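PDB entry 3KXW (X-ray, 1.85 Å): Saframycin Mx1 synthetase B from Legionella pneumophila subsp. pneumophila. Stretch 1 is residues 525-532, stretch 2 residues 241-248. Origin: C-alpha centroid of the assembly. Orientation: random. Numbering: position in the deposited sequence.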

# COMPACT_ATOMS: atom_id res chain seq x y z
N ILE A 525 15.53 -0.37 12.77
CA ILE A 525 14.28 -0.04 13.40
C ILE A 525 13.22 0.24 12.33
O ILE A 525 12.12 -0.30 12.38
CB ILE A 525 14.43 1.16 14.33
CG1 ILE A 525 15.26 0.74 15.55
CG2 ILE A 525 13.05 1.64 14.76
CD1 ILE A 525 15.77 1.93 16.41
N PHE A 526 13.57 1.05 11.34
CA PHE A 526 12.61 1.35 10.28
C PHE A 526 12.11 0.07 9.61
O PHE A 526 10.90 -0.14 9.45
CB PHE A 526 13.18 2.34 9.25
CG PHE A 526 12.14 2.84 8.28
CD1 PHE A 526 11.44 4.01 8.53
CD2 PHE A 526 11.82 2.09 7.16
CE1 PHE A 526 10.46 4.45 7.63
CE2 PHE A 526 10.84 2.51 6.27
CZ PHE A 526 10.16 3.70 6.51
N GLU A 527 13.04 -0.81 9.24
CA GLU A 527 12.66 -2.08 8.61
C GLU A 527 11.78 -2.98 9.48
O GLU A 527 10.79 -3.56 9.02
CB GLU A 527 13.92 -2.83 8.16
CG GLU A 527 13.65 -4.20 7.57
CD GLU A 527 14.94 -5.00 7.34
OE1 GLU A 527 15.88 -4.45 6.71
OE2 GLU A 527 15.02 -6.14 7.81
N LEU A 528 12.11 -3.07 10.76
CA LEU A 528 11.32 -3.88 11.68
C LEU A 528 9.87 -3.46 11.77
O LEU A 528 8.97 -4.29 11.70
CB LEU A 528 11.94 -3.85 13.09
CG LEU A 528 11.18 -4.65 14.14
CD1 LEU A 528 11.30 -6.15 13.86
CD2 LEU A 528 11.72 -4.34 15.53
N VAL A 529 9.63 -2.16 11.94
CA VAL A 529 8.27 -1.67 12.10
C VAL A 529 7.50 -1.80 10.77
O VAL A 529 6.31 -2.13 10.74
CB VAL A 529 8.28 -0.21 12.59
CG1 VAL A 529 6.87 0.34 12.65
CG2 VAL A 529 8.98 -0.14 13.97
N TYR A 530 8.18 -1.53 9.67
CA TYR A 530 7.55 -1.68 8.36
C TYR A 530 7.07 -3.12 8.12
O TYR A 530 5.94 -3.34 7.68
CB TYR A 530 8.51 -1.27 7.25
CG TYR A 530 7.88 -1.34 5.88
CD1 TYR A 530 7.24 -0.24 5.33
CD2 TYR A 530 7.91 -2.53 5.16
CE1 TYR A 530 6.65 -0.32 4.06
CE2 TYR A 530 7.33 -2.61 3.89
CZ TYR A 530 6.71 -1.51 3.35
OH TYR A 530 6.15 -1.63 2.08
N GLU A 531 7.93 -4.08 8.43
CA GLU A 531 7.63 -5.51 8.25
C GLU A 531 6.58 -6.06 9.21
O GLU A 531 5.68 -6.79 8.79
CB GLU A 531 8.92 -6.32 8.34
CG GLU A 531 9.92 -5.87 7.28
CD GLU A 531 10.09 -6.84 6.11
OE1 GLU A 531 10.87 -7.81 6.28
OE2 GLU A 531 9.50 -6.61 5.01
N ASN A 532 6.68 -5.69 10.49
CA ASN A 532 5.77 -6.20 11.51
C ASN A 532 4.42 -5.50 11.56
O ASN A 532 3.44 -6.09 12.00
CB ASN A 532 6.43 -6.15 12.90
CG ASN A 532 7.54 -7.19 13.07
OD1 ASN A 532 8.02 -7.78 12.10
ND2 ASN A 532 7.96 -7.40 14.32
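Stretch 2 (241-248) SPFSFLQN

The most unusual feature of this contact is that no clear direct hydrogen bond crosses it, although two glutamates of the first stretch reach into it; the polar link that can be assigned runs through a water. Water 1 donates a short hydrogen bond to E527 OE1, at 2.5 Å, and a weak one to L246 O, at 3.4 Å from the water oxygen. The carboxylate of one helix is thus joined to the backbone of the other.

Stretch 2 is a short helix, 242-247, preceded by S241 and followed by N248. It lies nearly antiparallel to the helix of stretch 1, which extends beyond 525-532 in both directions: the angle between their N-to-C directions is 163°, and the axes approach to 10.6 Å. That spacing leaves room for side chains between the backbones, and the closest pair of CA atoms, E527 CA and L246 CA, is 6.5 Å apart. Because the directions oppose, P242, at the start of the short helix, meets Y530, whereas L246, one turn later, reaches back as far as F526.

S241 occupies the N-cap, where the first amides of a helix lack partners from a preceding turn. Its side chain supplies one: S244 N donates to S241 OG at 3.2 Å. P242 suits the position that follows, since proline has no amide hydrogen to leave unsatisfied at a helix start. Regular backbone bonds continue from there, with L246 N to P242 O at 2.9 Å and Q247 N to F243 O at 3.0 Å. N248 is the first residue to leave helical torsions.

The apolar centre is built on L246, which gives the largest covered area of either stretch. Its CA-to-CB bond points toward stretch 1, and its m, t rotamer presents two methyls to different neighbours. L246 CD1 packs 3.5 Å from Y530 CD2 and 4.2 Å from E527 CA, while L246 CD2 lies 3.8 Å from F526 CE2, at the edge of that ring and near its plane. A branched aliphatic side chain is well suited to filling the space between two aromatic rings and a helix backbone. Y530 also points toward stretch 2; its CE2 is 3.9 Å from P242 CB, so the compact proline ring and the leucine together form an apolar surface for the tyrosine. F526 and Y530, both with chi1 at t, stand one helical turn apart, a spacing that lets both rings reach L246.

Toward the more polar border, F243 starts sideways but its ring end comes nearer stretch 1. E531 OE1 lies 3.7 Å from F243 CD1, at the ring edge, where the slightly positive C-H rim suits a carboxylate; E527 OE2 is also 3.7 Å away, from F243 CE1. The largely extended side chain of E527, with chi1 and chi2 both t, carries its carboxylate to this region, while its CA lies against L246. Altogether the two stretches bury 372 Å², a modest interface centred on one leucine.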

# COMPACT_ATOMS: atom_id res chain seq x y z
N SER A 241 10.79 -7.45 -3.97
CA SER A 241 10.08 -7.38 -2.69
C SER A 241 10.33 -6.06 -1.94
O SER A 241 11.34 -5.41 -2.13
CB SER A 241 10.50 -8.54 -1.80
OG SER A 241 11.85 -8.38 -1.39
N PRO A 242 9.42 -5.70 -1.05
CA PRO A 242 9.67 -4.49 -0.25
C PRO A 242 10.91 -4.66 0.60
O PRO A 242 11.62 -3.68 0.83
CB PRO A 242 8.42 -4.39 0.64
CG PRO A 242 7.37 -5.07 -0.14
CD PRO A 242 8.07 -6.24 -0.80
N PHE A 243 11.18 -5.89 1.06
CA PHE A 243 12.40 -6.16 1.82
C PHE A 243 13.65 -5.71 1.04
O PHE A 243 14.55 -5.08 1.58
CB PHE A 243 12.48 -7.65 2.19
CG PHE A 243 13.78 -8.05 2.85
CD1 PHE A 243 13.96 -7.89 4.21
CD2 PHE A 243 14.81 -8.57 2.10
CE1 PHE A 243 15.17 -8.26 4.82
CE2 PHE A 243 16.02 -8.94 2.70
CZ PHE A 243 16.19 -8.78 4.06
N SER A 244 13.68 -6.04 -0.25
CA SER A 244 14.80 -5.67 -1.12
C SER A 244 14.95 -4.16 -1.20
O SER A 244 16.06 -3.62 -1.14
CB SER A 244 14.61 -6.28 -2.52
OG SER A 244 14.84 -7.68 -2.46
N PHE A 245 13.82 -3.47 -1.35
CA PHE A 245 13.86 -2.01 -1.38
C PHE A 245 14.43 -1.42 -0.08
O PHE A 245 15.33 -0.57 -0.11
CB PHE A 245 12.46 -1.44 -1.62
CG PHE A 245 12.43 0.05 -1.48
CD1 PHE A 245 13.21 0.83 -2.31
CD2 PHE A 245 11.68 0.65 -0.49
CE1 PHE A 245 13.23 2.21 -2.17
CE2 PHE A 245 11.68 2.03 -0.36
CZ PHE A 245 12.46 2.80 -1.19
N LEU A 246 13.91 -1.86 1.06
CA LEU A 246 14.32 -1.30 2.35
C LEU A 246 15.77 -1.57 2.65
O LEU A 246 16.48 -0.71 3.16
CB LEU A 246 13.40 -1.77 3.48
CG LEU A 246 11.97 -1.21 3.44
CD1 LEU A 246 11.22 -1.64 4.67
CD2 LEU A 246 11.95 0.31 3.36
N GLN A 247 16.24 -2.77 2.32
CA GLN A 247 17.66 -3.07 2.50
C GLN A 247 18.59 -2.24 1.62
O GLN A 247 19.74 -2.02 1.99
CB GLN A 247 17.91 -4.55 2.21
CG GLN A 247 17.30 -5.47 3.22
CD GLN A 247 18.31 -5.94 4.24
OE1 GLN A 247 18.24 -5.56 5.42
NE2 GLN A 247 19.26 -6.76 3.80
N ASN A 248 18.11 -1.82 0.46
CA ASN A 248 18.99 -1.18 -0.53
C ASN A 248 18.14 -0.39 -1.50
O ASN A 248 17.89 -0.85 -2.61
CB ASN A 248 19.78 -2.25 -1.31
CG ASN A 248 20.81 -1.66 -2.27
OD1 ASN A 248 21.29 -0.53 -2.06
ND2 ASN A 248 21.15 -2.41 -3.33
O HOH W 1 16.87 -2.23 6.18